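Local coordinates for putative ring-cleaving dioxygenase mhqO (Bacillus subtilis subsp. subtilis, PDB 3OAJ), which is a putative iron-dependent extradiol dioxygenase that may contribute to the degradation of aromatic compounds by cleaving their rings, at residues 109-114 against 198-203; 116-121 against 126-131; 275-280 against 286-291. All coordinates share one frame; numbering follows the deposited sequence.

Interaction 1 (109-114 against 198-203)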
loop_
_atom_site.group_PDB
_atom_site.type_symbol
_atom_site.label_atom_id
_atom_site.label_comp_id
_atom_site.label_asym_id
_atom_site.label_seq_id
_atom_site.Cartn_x
_atom_site.Cartn_y
_atom_site.Cartn_z
ATOM N N ILE A 109 -16.036 -13.573 1.668
ATOM C CA ILE A 109 -15.715 -14.484 0.560
ATOM C C ILE A 109 -14.637 -15.451 1.005
ATOM O O ILE A 109 -13.904 -15.181 1.953
ATOM C CB ILE A 109 -15.282 -13.719 -0.730
ATOM C CG1 ILE A 109 -13.907 -13.052 -0.565
ATOM C CG2 ILE A 109 -16.333 -12.703 -1.157
ATOM C CD1 ILE A 109 -12.749 -13.884 -1.113
ATOM N N GLU A 110 -14.547 -16.581 0.316
ATOM C CA GLU A 110 -13.506 -17.561 0.597
ATOM C C GLU A 110 -12.700 -17.800 -0.657
ATOM O O GLU A 110 -13.271 -17.916 -1.733
ATOM C CB GLU A 110 -14.123 -18.891 1.069
ATOM C CG GLU A 110 -13.078 -19.972 1.386
ATOM C CD GLU A 110 -13.595 -21.100 2.263
ATOM O OE1 GLU A 110 -14.792 -21.095 2.616
ATOM O OE2 GLU A 110 -12.784 -21.990 2.613
ATOM N N ARG A 111 -11.378 -17.845 -0.516
ATOM C CA ARG A 111 -10.534 -18.419 -1.574
ATOM C C ARG A 111 -9.281 -19.024 -0.971
ATOM O O ARG A 111 -8.802 -18.570 0.060
ATOM C CB ARG A 111 -10.195 -17.395 -2.667
ATOM C CG ARG A 111 -9.328 -16.241 -2.218
ATOM C CD ARG A 111 -9.105 -15.236 -3.352
ATOM N NE ARG A 111 -8.116 -14.231 -2.981
ATOM C CZ ARG A 111 -8.355 -13.140 -2.256
ATOM N NH1 ARG A 111 -9.575 -12.835 -1.805
ATOM N NH2 ARG A 111 -7.340 -12.333 -1.997
ATOM N N PHE A 112 -8.751 -20.049 -1.633
ATOM C CA PHE A 112 -7.569 -20.766 -1.152
ATOM C C PHE A 112 -7.671 -21.181 0.323
ATOM O O PHE A 112 -6.683 -21.151 1.055
ATOM C CB PHE A 112 -6.283 -19.959 -1.415
ATOM C CG PHE A 112 -5.970 -19.750 -2.880
ATOM C CD1 PHE A 112 -5.300 -20.731 -3.624
ATOM C CD2 PHE A 112 -6.327 -18.566 -3.510
ATOM C CE1 PHE A 112 -4.997 -20.527 -4.974
ATOM C CE2 PHE A 112 -6.037 -18.348 -4.853
ATOM C CZ PHE A 112 -5.372 -19.344 -5.594
ATOM N N GLY A 113 -8.876 -21.573 0.742
ATOM C CA GLY A 113 -9.115 -22.074 2.095
ATOM C C GLY A 113 -9.134 -20.989 3.157
ATOM O O GLY A 113 -9.200 -21.288 4.353
ATOM N N GLU A 114 -9.069 -19.729 2.728
ATOM C CA GLU A 114 -9.091 -18.611 3.670
ATOM C C GLU A 114 -10.354 -17.789 3.540
ATOM O O GLU A 114 -10.884 -17.592 2.444
ATOM C CB GLU A 114 -7.878 -17.692 3.478
ATOM C CG GLU A 114 -6.528 -18.354 3.729
ATOM C CD GLU A 114 -5.367 -17.396 3.550
ATOM O OE1 GLU A 114 -5.277 -16.752 2.487
ATOM O OE2 GLU A 114 -4.528 -17.298 4.463
ATOM N N VAL A 198 1.346 -12.345 0.034
ATOM C CA VAL A 198 0.445 -13.206 -0.729
ATOM C C VAL A 198 -0.179 -12.403 -1.875
ATOM O O VAL A 198 -1.025 -11.520 -1.661
ATOM C CB VAL A 198 -0.646 -13.855 0.177
ATOM C CG1 VAL A 198 -1.564 -14.734 -0.660
ATOM C CG2 VAL A 198 -0.008 -14.676 1.314
ATOM N N ILE A 199 0.285 -12.695 -3.077
ATOM C CA ILE A 199 -0.085 -11.915 -4.257
ATOM C C ILE A 199 -0.987 -12.718 -5.195
ATOM O O ILE A 199 -0.547 -13.704 -5.773
ATOM C CB ILE A 199 1.190 -11.417 -5.002
ATOM C CG1 ILE A 199 2.207 -10.775 -4.034
ATOM C CG2 ILE A 199 0.812 -10.498 -6.166
ATOM C CD1 ILE A 199 1.666 -9.574 -3.196
ATOM N N ASP A 200 -2.240 -12.302 -5.313
ATOM C CA ASP A 200 -3.209 -12.950 -6.177
ATOM C C ASP A 200 -3.295 -12.171 -7.469
ATOM O O ASP A 200 -3.238 -10.934 -7.462
ATOM C CB ASP A 200 -4.582 -13.028 -5.505
ATOM C CG ASP A 200 -4.581 -13.973 -4.316
ATOM O OD1 ASP A 200 -4.019 -15.079 -4.474
ATOM O OD2 ASP A 200 -5.101 -13.609 -3.238
ATOM N N LEU A 201 -3.364 -12.908 -8.572
ATOM C CA LEU A 201 -3.457 -12.324 -9.898
ATOM C C LEU A 201 -4.718 -12.879 -10.542
ATOM O O LEU A 201 -4.886 -14.098 -10.661
ATOM C CB LEU A 201 -2.200 -12.664 -10.720
ATOM C CG LEU A 201 -2.194 -12.384 -12.226
ATOM C CD1 LEU A 201 -2.309 -10.891 -12.537
ATOM C CD2 LEU A 201 -0.923 -12.946 -12.846
ATOM N N LYS A 202 -5.608 -11.979 -10.947
ATOM C CA LYS A 202 -6.826 -12.352 -11.640
ATOM C C LYS A 202 -6.475 -12.793 -13.058
ATOM O O LYS A 202 -5.684 -12.148 -13.752
ATOM C CB LYS A 202 -7.824 -11.189 -11.640
ATOM C CG LYS A 202 -9.228 -11.597 -12.086
ATOM C CD LYS A 202 -10.249 -10.527 -11.738
ATOM C CE LYS A 202 -11.623 -10.828 -12.348
ATOM N NZ LYS A 202 -12.264 -12.069 -11.843
ATOM N N LEU A 203 -7.051 -13.909 -13.479
ATOM C CA LEU A 203 -6.633 -14.527 -14.732
ATOM C C LEU A 203 -7.434 -14.078 -15.940
ATOM O O LEU A 203 -7.013 -14.297 -17.080
ATOM C CB LEU A 203 -6.605 -16.046 -14.601
ATOM C CG LEU A 203 -5.391 -16.499 -13.774
ATOM C CD1 LEU A 203 -5.532 -17.940 -13.374
ATOM C CD2 LEU A 203 -4.076 -16.268 -14.510
#
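Across the curled eight-stranded sheet that the two vicinal-oxygen-chelate (VOC) modules build together, a salt bridge joins R111, at the end of edge strand 107-111, to D200 in strand 198-202. These strands stand five steps apart in the sheet order, yet the CA atoms of R111 and D200 are 10.2 Å apart, which is evidence that the sheet curves back towards itself. The two side chains come towards each other from opposite directions. R111 has its CG wedged between the backbone N and carbonyl carbon (chi1 66°); from there the chain runs extended to NE and carries the guanidinium across the gap, its NE/NH2 edge towards D200. Two of its nitrogens converge on a single oxygen: NE lies 3.1 Å and NH2 2.9 Å from D200 OD2. The oxygen lies almost exactly in the guanidinium plane, but both donors come in from one face of the carboxylate, whose plane stands 78° from that of the guanidinium. Neither end depends on this pair alone, since D200 OD1 is bridged to R188 NE and R111 NH2 has a second carboxylate in E128. The rings of Y116 and F186 make cation-pi contacts with R111.

The chain reverses straight after R111 in a type I' turn, R111 to E114, a tight connection between strands 107-111 and 114-120. Both central residues have positive phi, and the two ends are held by R111 N to E114 O (3.0 Å) and E114 N to R111 O (2.9 Å). At the first central position, F112 sends its ring past D200 in the opposite sense. Ring and carboxylate planes are only 3° from parallel, and F112 CE2 comes to 3.9 Å from D200 OD1.

Interaction 2 (116-121 against 126-131)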
loop_
_atom_site.group_PDB
_atom_site.type_symbol
_atom_site.label_atom_id
_atom_site.label_comp_id
_atom_site.label_asym_id
_atom_site.label_seq_id
_atom_site.Cartn_x
_atom_site.Cartn_y
_atom_site.Cartn_z
ATOM N N TYR A 116 -12.222 -14.136 3.874
ATOM C CA TYR A 116 -11.927 -12.704 3.733
ATOM C C TYR A 116 -13.147 -11.865 4.025
ATOM O O TYR A 116 -14.260 -12.238 3.658
ATOM C CB TYR A 116 -11.458 -12.372 2.318
ATOM C CG TYR A 116 -10.127 -12.979 1.957
ATOM C CD1 TYR A 116 -10.040 -14.307 1.527
ATOM C CD2 TYR A 116 -8.951 -12.233 2.052
ATOM C CE1 TYR A 116 -8.823 -14.869 1.194
ATOM C CE2 TYR A 116 -7.710 -12.796 1.731
ATOM C CZ TYR A 116 -7.665 -14.115 1.308
ATOM O OH TYR A 116 -6.446 -14.681 0.990
ATOM N N VAL A 117 -12.929 -10.732 4.683
ATOM C CA VAL A 117 -13.941 -9.691 4.802
ATOM C C VAL A 117 -13.607 -8.638 3.744
ATOM O O VAL A 117 -12.501 -8.072 3.757
ATOM C CB VAL A 117 -13.932 -9.058 6.216
ATOM C CG1 VAL A 117 -14.912 -7.879 6.316
ATOM C CG2 VAL A 117 -14.279 -10.109 7.259
ATOM N N GLU A 118 -14.548 -8.391 2.834
ATOM C CA GLU A 118 -14.383 -7.418 1.751
ATOM C C GLU A 118 -15.162 -6.166 2.081
ATOM O O GLU A 118 -16.315 -6.242 2.463
ATOM C CB GLU A 118 -14.891 -7.991 0.421
ATOM C CG GLU A 118 -14.288 -9.343 0.041
ATOM C CD GLU A 118 -12.852 -9.230 -0.412
ATOM O OE1 GLU A 118 -12.500 -8.263 -1.136
ATOM O OE2 GLU A 118 -12.068 -10.115 -0.028
ATOM N N PHE A 119 -14.539 -5.010 1.879
ATOM C CA PHE A 119 -15.197 -3.723 2.092
ATOM C C PHE A 119 -14.460 -2.630 1.323
ATOM O O PHE A 119 -13.302 -2.814 0.927
ATOM C CB PHE A 119 -15.263 -3.379 3.586
ATOM C CG PHE A 119 -13.913 -3.356 4.272
ATOM C CD1 PHE A 119 -13.250 -4.540 4.599
ATOM C CD2 PHE A 119 -13.313 -2.141 4.599
ATOM C CE1 PHE A 119 -12.008 -4.533 5.252
ATOM C CE2 PHE A 119 -12.079 -2.115 5.247
ATOM C CZ PHE A 119 -11.418 -3.314 5.582
ATOM N N ASP A 120 -15.127 -1.497 1.123
ATOM C CA ASP A 120 -14.488 -0.352 0.492
ATOM C C ASP A 120 -14.136 0.713 1.516
ATOM O O ASP A 120 -14.807 0.853 2.543
ATOM C CB ASP A 120 -15.410 0.278 -0.568
ATOM C CG ASP A 120 -15.509 -0.537 -1.851
ATOM O OD1 ASP A 120 -14.793 -1.558 -1.996
ATOM O OD2 ASP A 120 -16.297 -0.133 -2.742
ATOM N N ASP A 121 -13.099 1.492 1.219
ATOM C CA ASP A 121 -12.832 2.695 1.998
ATOM C C ASP A 121 -13.770 3.813 1.504
ATOM O O ASP A 121 -14.543 3.589 0.569
ATOM C CB ASP A 121 -11.322 3.039 2.001
ATOM C CG ASP A 121 -10.855 3.891 0.813
ATOM O OD1 ASP A 121 -11.622 4.222 -0.121
ATOM O OD2 ASP A 121 -9.650 4.258 0.844
ATOM N N HIS A 126 -10.922 -0.823 -2.949
ATOM C CA HIS A 126 -11.327 -2.141 -2.454
ATOM C C HIS A 126 -10.314 -2.688 -1.463
ATOM O O HIS A 126 -9.112 -2.801 -1.788
ATOM C CB HIS A 126 -11.458 -3.181 -3.577
ATOM C CG HIS A 126 -12.429 -2.833 -4.669
ATOM N ND1 HIS A 126 -13.655 -2.244 -4.433
ATOM C CD2 HIS A 126 -12.375 -3.068 -6.003
ATOM C CE1 HIS A 126 -14.302 -2.104 -5.578
ATOM N NE2 HIS A 126 -13.548 -2.602 -6.546
ATOM N N LEU A 127 -10.789 -3.051 -0.272
ATOM C CA LEU A 127 -9.939 -3.575 0.793
ATOM C C LEU A 127 -10.452 -4.938 1.233
ATOM O O LEU A 127 -11.635 -5.270 1.030
ATOM C CB LEU A 127 -9.965 -2.623 1.995
ATOM C CG LEU A 127 -9.128 -1.338 1.963
ATOM C CD1 LEU A 127 -9.524 -0.387 0.844
ATOM C CD2 LEU A 127 -9.196 -0.648 3.337
ATOM N N GLU A 128 -9.591 -5.706 1.893
ATOM C CA GLU A 128 -10.041 -6.943 2.510
ATOM C C GLU A 128 -9.202 -7.216 3.737
ATOM O O GLU A 128 -8.061 -6.739 3.830
ATOM C CB GLU A 128 -10.012 -8.132 1.530
ATOM C CG GLU A 128 -8.625 -8.477 1.043
ATOM C CD GLU A 128 -8.549 -9.579 -0.000
ATOM O OE1 GLU A 128 -9.578 -9.992 -0.603
ATOM O OE2 GLU A 128 -7.399 -10.011 -0.237
ATOM N N ILE A 129 -9.775 -7.972 4.665
ATOM C CA ILE A 129 -9.071 -8.424 5.864
ATOM C C ILE A 129 -9.071 -9.944 5.912
ATOM O O ILE A 129 -10.094 -10.567 5.630
ATOM C CB ILE A 129 -9.704 -7.794 7.156
ATOM C CG1 ILE A 129 -9.271 -6.338 7.286
ATOM C CG2 ILE A 129 -9.306 -8.550 8.418
ATOM C CD1 ILE A 129 -10.092 -5.540 8.308
ATOM N N VAL A 130 -7.916 -10.518 6.244
ATOM C CA VAL A 130 -7.730 -11.957 6.388
ATOM C C VAL A 130 -6.932 -12.216 7.653
ATOM O O VAL A 130 -6.114 -11.381 8.029
ATOM C CB VAL A 130 -7.007 -12.550 5.147
ATOM C CG1 VAL A 130 -5.588 -11.968 4.958
ATOM C CG2 VAL A 130 -6.999 -14.073 5.180
ATOM N N GLU A 131 -7.183 -13.361 8.290
ATOM C CA GLU A 131 -6.488 -13.754 9.518
ATOM C C GLU A 131 -5.310 -14.643 9.184
ATOM O O GLU A 131 -5.486 -15.638 8.482
ATOM C CB GLU A 131 -7.402 -14.586 10.416
ATOM C CG GLU A 131 -8.573 -13.877 11.028
ATOM C CD GLU A 131 -9.282 -14.775 12.013
ATOM O OE1 GLU A 131 -8.833 -15.928 12.180
ATOM O OE2 GLU A 131 -10.260 -14.325 12.638
HETATM O O HOH W 1 -12.841 -5.481 -1.476
#
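Y116 meets V130 and E128 near the open end of a beta hairpin in the N-terminal VOC module, whose strands run antiparallel at 160°. V130 CG2 sits over one face of the phenol, a CH-pi contact at 4.1 Å from the ring centroid, while E128 passes obliquely, its CD 3.4 Å from Y116 CD2. V117 exchanges two backbone bonds with I129. E118 bends at chi2 (-73°), which brings its carboxylate beside that of E128; the planes are nearly perpendicular, with E118 OE2 2.6 Å from E128 OE1. The other oxygen of E118 takes a hydrogen bond from a water that also donates to L127 O. F119 forms the second backbone pair, with L127, and receives L127 CB over its ring face; I129 CD1 approaches F119 CE1 obliquely at 3.7 Å. D120 OD1 accepts a nearly straight bond (173°) from H126 ND1 at 2.8 Å; the donor comes from the syn side of the carboxylate, tilted out of its plane, while OD1 lies close to the imidazole plane. D121 CB touches L127 CD1, and its OD2 binds Y26.

V117, F119, L127 and I129 share the face packed by helices 92-101 and 19-29. On the other face S84 OG binds E128 OE2, and R188 binds Y116 OH. Within the sheet, strand 107-111 borders 114-120 and strand 79-87 borders 126-131.

Interaction 3 (275-280 against 286-291)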
loop_
_atom_site.group_PDB
_atom_site.type_symbol
_atom_site.label_atom_id
_atom_site.label_comp_id
_atom_site.label_asym_id
_atom_site.label_seq_id
_atom_site.Cartn_x
_atom_site.Cartn_y
_atom_site.Cartn_z
ATOM N N ALA A 275 11.616 7.377 10.583
ATOM C CA ALA A 275 12.102 7.920 11.859
ATOM C C ALA A 275 13.419 8.690 11.778
ATOM O O ALA A 275 14.110 8.840 12.789
ATOM C CB ALA A 275 12.229 6.804 12.879
ATOM N N HIS A 276 13.774 9.192 10.604
ATOM C CA HIS A 276 15.085 9.828 10.473
ATOM C C HIS A 276 15.029 11.335 10.245
ATOM O O HIS A 276 16.079 11.972 10.148
ATOM C CB HIS A 276 15.902 9.164 9.368
ATOM C CG HIS A 276 15.618 9.716 8.012
ATOM N ND1 HIS A 276 14.565 9.282 7.243
ATOM C CD2 HIS A 276 16.226 10.697 7.303
ATOM C CE1 HIS A 276 14.545 9.959 6.110
ATOM N NE2 HIS A 276 15.546 10.821 6.119
ATOM N N ASP A 277 13.828 11.900 10.113
ATOM C CA ASP A 277 13.678 13.351 10.235
ATOM C C ASP A 277 12.701 13.738 11.352
ATOM O O ASP A 277 12.481 14.916 11.623
ATOM C CB ASP A 277 13.353 14.028 8.893
ATOM C CG ASP A 277 12.034 13.579 8.296
ATOM O OD1 ASP A 277 11.352 12.717 8.880
ATOM O OD2 ASP A 277 11.701 14.093 7.208
ATOM N N GLU A 278 12.136 12.712 11.990
ATOM C CA GLU A 278 11.397 12.826 13.234
ATOM C C GLU A 278 11.770 11.608 14.067
ATOM O O GLU A 278 12.154 10.570 13.529
ATOM C CB GLU A 278 9.884 12.790 12.993
ATOM C CG GLU A 278 9.316 13.938 12.188
ATOM C CD GLU A 278 7.833 13.782 11.922
ATOM O OE1 GLU A 278 7.465 12.985 11.031
ATOM O OE2 GLU A 278 7.031 14.452 12.604
ATOM N N THR A 279 11.623 11.710 15.380
ATOM C CA THR A 279 11.845 10.557 16.253
ATOM C C THR A 279 10.769 9.504 16.012
ATOM O O THR A 279 9.675 9.819 15.526
ATOM C CB THR A 279 11.843 10.945 17.740
ATOM O OG1 THR A 279 10.551 11.449 18.108
ATOM C CG2 THR A 279 12.921 11.998 18.027
ATOM N N GLN A 280 11.086 8.253 16.335
ATOM C CA GLN A 280 10.129 7.153 16.205
ATOM C C GLN A 280 8.855 7.439 17.006
ATOM O O GLN A 280 7.746 7.109 16.578
ATOM C CB GLN A 280 10.756 5.830 16.671
ATOM C CG GLN A 280 12.010 5.418 15.900
ATOM C CD GLN A 280 12.163 3.913 15.755
ATOM O OE1 GLN A 280 12.605 3.224 16.675
ATOM N NE2 GLN A 280 11.803 3.396 14.582
ATOM N N LYS A 286 4.390 16.264 12.483
ATOM C CA LYS A 286 4.697 17.536 11.834
ATOM C C LYS A 286 4.738 17.394 10.323
ATOM O O LYS A 286 5.075 16.327 9.796
ATOM C CB LYS A 286 6.039 18.074 12.321
ATOM C CG LYS A 286 6.056 18.507 13.775
ATOM C CD LYS A 286 7.423 19.050 14.144
ATOM C CE LYS A 286 8.461 17.946 14.081
ATOM N NZ LYS A 286 9.833 18.441 13.800
ATOM N N LEU A 287 4.409 18.473 9.616
ATOM C CA LEU A 287 4.554 18.482 8.165
ATOM C C LEU A 287 6.036 18.522 7.786
ATOM O O LEU A 287 6.726 19.532 7.988
ATOM C CB LEU A 287 3.807 19.660 7.525
ATOM C CG LEU A 287 3.897 19.708 5.992
ATOM C CD1 LEU A 287 3.052 18.619 5.304
ATOM C CD2 LEU A 287 3.571 21.098 5.448
ATOM N N MET A 288 6.521 17.408 7.248
ATOM C CA MET A 288 7.899 17.321 6.787
ATOM C C MET A 288 7.953 17.657 5.307
ATOM O O MET A 288 7.062 17.269 4.547
ATOM C CB MET A 288 8.465 15.925 7.049
ATOM C CG MET A 288 8.274 15.435 8.484
ATOM S SD MET A 288 8.786 16.632 9.751
ATOM C CE MET A 288 10.545 16.633 9.444
ATOM N N LEU A 289 8.985 18.386 4.894
ATOM C CA LEU A 289 9.099 18.793 3.484
ATOM C C LEU A 289 10.375 18.315 2.824
ATOM O O LEU A 289 11.423 18.335 3.469
ATOM C CB LEU A 289 9.035 20.316 3.367
ATOM C CG LEU A 289 7.712 20.998 3.714
ATOM C CD1 LEU A 289 7.847 22.510 3.609
ATOM C CD2 LEU A 289 6.551 20.511 2.842
ATOM N N PRO A 290 10.291 17.884 1.541
ATOM C CA PRO A 290 11.520 17.721 0.767
ATOM C C PRO A 290 12.285 19.047 0.880
ATOM O O PRO A 290 11.682 20.117 0.737
ATOM C CB PRO A 290 11.010 17.456 -0.651
ATOM C CG PRO A 290 9.643 16.840 -0.470
ATOM C CD PRO A 290 9.090 17.513 0.764
ATOM N N VAL A 291 13.577 18.978 1.214
ATOM C CA VAL A 291 14.384 20.167 1.535
ATOM C C VAL A 291 14.307 21.244 0.448
ATOM O O VAL A 291 14.358 22.437 0.754
ATOM C CB VAL A 291 15.864 19.801 1.894
ATOM C CG1 VAL A 291 16.606 19.162 0.709
ATOM C CG2 VAL A 291 16.625 21.004 2.413
HETATM O O HOH W 2 12.466 16.456 6.150
HETATM O O HOH W 3 11.671 16.946 12.967
HETATM O O HOH W 4 5.223 13.629 9.754
#
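M288 folds its thioether over the carboxylate arm of E278, its SD 3.7 Å from E278 CG and equally near CD. The fold comes from turns at both chi2 (-49°) and chi3 (-67°), which curl the chain so that the terminal methyl swings on to D277. There CE rests 3.4 Å from D277 O and 3.6 Å from D277 OD2, the two side chains arriving from opposite directions. M288 thus lies against two consecutive residues, its CG and sulfur along the side chain of E278 and its methyl at the carbonyl and carboxylate of D277.

The direct polar bond of the contact runs from backbone to side chain: K286 N donates to E278 OE2 at 3.2 Å with an N-H...O angle of 152°. The donor sits on the syn side of the carboxylate, moderately out of its plane. The charged end of K286 takes no part in that bond, because its NZ is 5.0 Å from E278 OE2. A water lies between NZ and D277 O, but its distance to NZ is implausibly short, which leaves that bridge doubtful. Another water links E278 OE1 with K286 O, both at 2.7 Å, and ties the other oxygen of the E278 carboxylate to the backbone of K286, beside the direct bond. Neither acid relies on this contact alone. K36 NZ bridges D277 OD1 and E278 OE1, which would be expected to offset the crowding of two negative groups; Y251 OH binds D277 OD2, and G284 N binds E278 OE1.

Both segments are irregular and belong to the long connection between strand 264-269 and helix 297-303, away from the metal. The 286-291 segment runs beside edge strand 33-39, where M288 has a backbone bond with Q37 and P290 packs on V39, while L287 and L289 turn to helix 297-303.

From the N terminus, residues 109-114 open the loop that interaction 1 closes only at 198-203, after 83 intervening residues have left the first VOC module and entered the second. Interaction 2 is nested inside that loop and closes a short one of its own, the hairpin 116-121 with 126-131. The two touch: I109 O lies 2.8 Å from Y116 N, a probable hydrogen bond, and both serve the same eight-stranded sheet, their centres 12 Å apart. Interaction 3 follows in series, a local loop closed after the last strand of the other sheet. It lies beyond the chain's centre, with its nearest atoms about 20 Å from interaction 2.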